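NifU like protein IscU (Streptococcus pyogenes, PDB 1SU0) probably serves as a scaffold on which iron-sulfur clusters are assembled with IscS before being handed to other proteins, and binds one zinc ion here. Local coordinates at residues G25-V33 with V43-D51. Residues are numbered along the deposited sequence; the frame is centred on the assembly and turned at random.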
loop_
_atom_site.group_PDB
_atom_site.type_symbol
_atom_site.label_atom_id
_atom_site.label_comp_id
_atom_site.label_asym_id
_atom_site.label_seq_id
_atom_site.Cartn_x
_atom_site.Cartn_y
_atom_site.Cartn_z
ATOM N N GLY A 25 -0.491 -8.130 10.527
ATOM C CA GLY A 25 -0.162 -9.509 10.804
ATOM C C GLY A 25 0.091 -10.258 9.509
ATOM O O GLY A 25 0.342 -9.657 8.454
ATOM N N GLN A 26 0.019 -11.583 9.611
ATOM C CA GLN A 26 0.346 -12.497 8.521
ATOM C C GLN A 26 -0.738 -13.557 8.405
ATOM O O GLN A 26 -1.284 -14.008 9.416
ATOM C CB GLN A 26 1.704 -13.187 8.781
ATOM C CG GLN A 26 2.873 -12.236 9.124
ATOM C CD GLN A 26 3.515 -11.594 7.903
ATOM O OE1 GLN A 26 3.160 -10.471 7.506
ATOM N NE2 GLN A 26 4.475 -12.297 7.315
ATOM N N LEU A 27 -1.020 -13.961 7.169
ATOM C CA LEU A 27 -1.968 -15.029 6.880
ATOM C C LEU A 27 -1.295 -16.391 7.008
ATOM O O LEU A 27 -0.103 -16.534 6.722
ATOM C CB LEU A 27 -2.514 -14.871 5.462
ATOM C CG LEU A 27 -3.201 -13.550 5.099
ATOM C CD1 LEU A 27 -3.695 -13.606 3.655
ATOM C CD2 LEU A 27 -4.345 -13.227 6.050
ATOM N N ASP A 28 -2.077 -17.387 7.416
ATOM C CA ASP A 28 -1.561 -18.729 7.685
ATOM C C ASP A 28 -1.418 -19.566 6.416
ATOM O O ASP A 28 -2.271 -19.509 5.536
ATOM C CB ASP A 28 -2.470 -19.463 8.679
ATOM C CG ASP A 28 -2.173 -19.094 10.121
ATOM O OD1 ASP A 28 -2.072 -17.880 10.409
ATOM O OD2 ASP A 28 -2.019 -19.948 11.027
ATOM N N GLY A 29 -0.341 -20.348 6.340
ATOM C CA GLY A 29 -0.068 -21.215 5.203
ATOM C C GLY A 29 0.173 -20.492 3.887
ATOM O O GLY A 29 -0.034 -21.076 2.823
ATOM N N VAL A 30 0.616 -19.235 3.958
ATOM C CA VAL A 30 0.780 -18.379 2.778
ATOM C C VAL A 30 2.191 -17.796 2.724
ATOM O O VAL A 30 2.558 -16.976 3.570
ATOM C CB VAL A 30 -0.237 -17.207 2.790
ATOM C CG1 VAL A 30 0.086 -16.181 1.703
ATOM C CG2 VAL A 30 -1.661 -17.730 2.618
ATOM N N GLU A 31 2.965 -18.203 1.718
ATOM C CA GLU A 31 4.345 -17.753 1.559
ATOM C C GLU A 31 4.353 -16.245 1.391
ATOM O O GLU A 31 3.769 -15.721 0.453
ATOM C CB GLU A 31 5.009 -18.417 0.346
ATOM C CG GLU A 31 5.376 -19.896 0.522
ATOM C CD GLU A 31 4.552 -20.827 -0.369
ATOM O OE1 GLU A 31 3.311 -20.636 -0.454
ATOM O OE2 GLU A 31 5.134 -21.757 -0.987
ATOM N N ALA A 32 5.008 -15.556 2.317
ATOM C CA ALA A 32 4.980 -14.099 2.372
ATOM C C ALA A 32 5.931 -13.493 1.358
ATOM O O ALA A 32 6.823 -14.164 0.856
ATOM C CB ALA A 32 5.336 -13.620 3.764
ATOM N N VAL A 33 5.728 -12.210 1.073
ATOM C CA VAL A 33 6.587 -11.470 0.160
ATOM C C VAL A 33 7.252 -10.345 0.929
ATOM O O VAL A 33 6.571 -9.416 1.395
ATOM C CB VAL A 33 5.806 -10.886 -1.016
ATOM C CG1 VAL A 33 6.738 -10.094 -1.920
ATOM C CG2 VAL A 33 5.102 -12.007 -1.794
ATOM N N VAL A 43 10.453 -2.038 6.033
ATOM C CA VAL A 43 10.417 -3.446 5.638
ATOM C C VAL A 43 8.973 -3.977 5.705
ATOM O O VAL A 43 8.171 -3.527 6.526
ATOM C CB VAL A 43 11.331 -4.362 6.498
ATOM C CG1 VAL A 43 12.715 -3.764 6.700
ATOM C CG2 VAL A 43 10.704 -4.652 7.847
ATOM N N ILE A 44 8.631 -4.914 4.827
ATOM C CA ILE A 44 7.304 -5.490 4.867
ATOM C C ILE A 44 7.239 -6.943 4.414
ATOM O O ILE A 44 7.861 -7.340 3.457
ATOM C CB ILE A 44 6.325 -4.625 4.034
ATOM C CG1 ILE A 44 4.897 -5.156 4.191
ATOM C CG2 ILE A 44 6.786 -4.568 2.569
ATOM C CD1 ILE A 44 3.851 -4.199 3.722
ATOM N N SER A 45 6.446 -7.711 5.130
ATOM C CA SER A 45 6.168 -9.080 4.813
ATOM C C SER A 45 4.698 -9.019 4.501
ATOM O O SER A 45 3.893 -8.698 5.370
ATOM C CB SER A 45 6.454 -9.959 6.025
ATOM O OG SER A 45 6.194 -11.321 5.780
ATOM N N LEU A 46 4.370 -9.292 3.244
ATOM C CA LEU A 46 3.032 -9.168 2.730
ATOM C C LEU A 46 2.581 -10.554 2.264
ATOM O O LEU A 46 2.959 -10.996 1.181
ATOM C CB LEU A 46 3.052 -8.174 1.558
ATOM C CG LEU A 46 1.765 -7.502 1.047
ATOM C CD1 LEU A 46 1.533 -7.804 -0.408
ATOM C CD2 LEU A 46 0.531 -7.858 1.872
ATOM N N THR A 47 1.812 -11.245 3.101
ATOM C CA THR A 47 1.140 -12.479 2.694
ATOM C C THR A 47 -0.132 -12.154 1.916
ATOM O O THR A 47 -0.974 -11.400 2.404
ATOM C CB THR A 47 0.746 -13.325 3.908
ATOM O OG1 THR A 47 -0.062 -12.546 4.796
ATOM C CG2 THR A 47 1.969 -13.742 4.722
ATOM N N VAL A 48 -0.286 -12.724 0.724
ATOM C CA VAL A 48 -1.517 -12.522 -0.042
ATOM C C VAL A 48 -2.156 -13.850 -0.433
ATOM O O VAL A 48 -1.497 -14.756 -0.963
ATOM C CB VAL A 48 -1.298 -11.683 -1.308
ATOM C CG1 VAL A 48 -2.613 -11.462 -2.038
ATOM C CG2 VAL A 48 -0.673 -10.346 -0.955
ATOM N N LYS A 49 -3.454 -13.934 -0.167
ATOM C CA LYS A 49 -4.269 -15.081 -0.531
ATOM C C LYS A 49 -5.084 -14.759 -1.785
ATOM O O LYS A 49 -5.663 -13.681 -1.895
ATOM C CB LYS A 49 -5.203 -15.416 0.634
ATOM C CG LYS A 49 -6.030 -16.674 0.464
ATOM C CD LYS A 49 -6.831 -16.951 1.726
ATOM C CE LYS A 49 -7.790 -18.103 1.528
ATOM N NZ LYS A 49 -7.070 -19.368 1.223
ATOM N N PHE A 50 -5.086 -15.689 -2.732
ATOM C CA PHE A 50 -5.975 -15.649 -3.892
ATOM C C PHE A 50 -6.817 -16.927 -3.878
ATOM O O PHE A 50 -6.273 -18.020 -3.707
ATOM C CB PHE A 50 -5.172 -15.577 -5.198
ATOM C CG PHE A 50 -4.033 -14.600 -5.156
ATOM C CD1 PHE A 50 -2.809 -14.966 -4.593
ATOM C CD2 PHE A 50 -4.180 -13.307 -5.666
ATOM C CE1 PHE A 50 -1.756 -14.069 -4.545
ATOM C CE2 PHE A 50 -3.122 -12.396 -5.616
ATOM C CZ PHE A 50 -1.912 -12.776 -5.058
ATOM N N ASP A 51 -8.133 -16.789 -4.027
ATOM C CA ASP A 51 -9.024 -17.950 -4.109
ATOM C C ASP A 51 -9.349 -18.228 -5.568
ATOM O O ASP A 51 -9.320 -19.376 -6.013
ATOM C CB ASP A 51 -10.291 -17.738 -3.259
ATOM C CG ASP A 51 -11.533 -17.466 -4.089
ATOM O OD1 ASP A 51 -12.234 -18.433 -4.448
ATOM O OD2 ASP A 51 -11.890 -16.318 -4.420
#
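V33 pairs with L46 where the loop after helix 8-19 gives way to edge strand 33-36, beside central strand 43-50 in the antiparallel sheet of the NifU-like fold. The pair is hydrogen-bonded: V33 N donates to L46 O (3.0 Å) and L46 N returns a bond to V33 O (2.9 Å). That carbonyl oxygen also receives a CA-H...O contact from S45. V33 and L46 share the sheet face that helices pack against, V33 touching A138 of helix 122-139 and L46 touching M75 of helix 66-79.

Over the other face the loop folds back through a type II turn, L27 to V30, and closes on T47. With chi1 at 170°, V30 swings CG1 away from its backbone N to within 3.4 Å of V48 O; CG1 also meets T47 CB. T47 CG2 touches both V30 O and A32 CB, each at 3.5 Å. L27 CD1 reaches K49 CB at 3.8 Å, the two side chains crossing nearly at right angles.

A polar bond joins the backbone of L27 to T47. A chi1 of 56° sets T47 OG1 between the backbone N and the carbonyl carbon, facing the L27 N-H, which it accepts in a nearly straight bond of 2.9 Å (167°), while L27 CG lies 3.3 Å from the same oxygen.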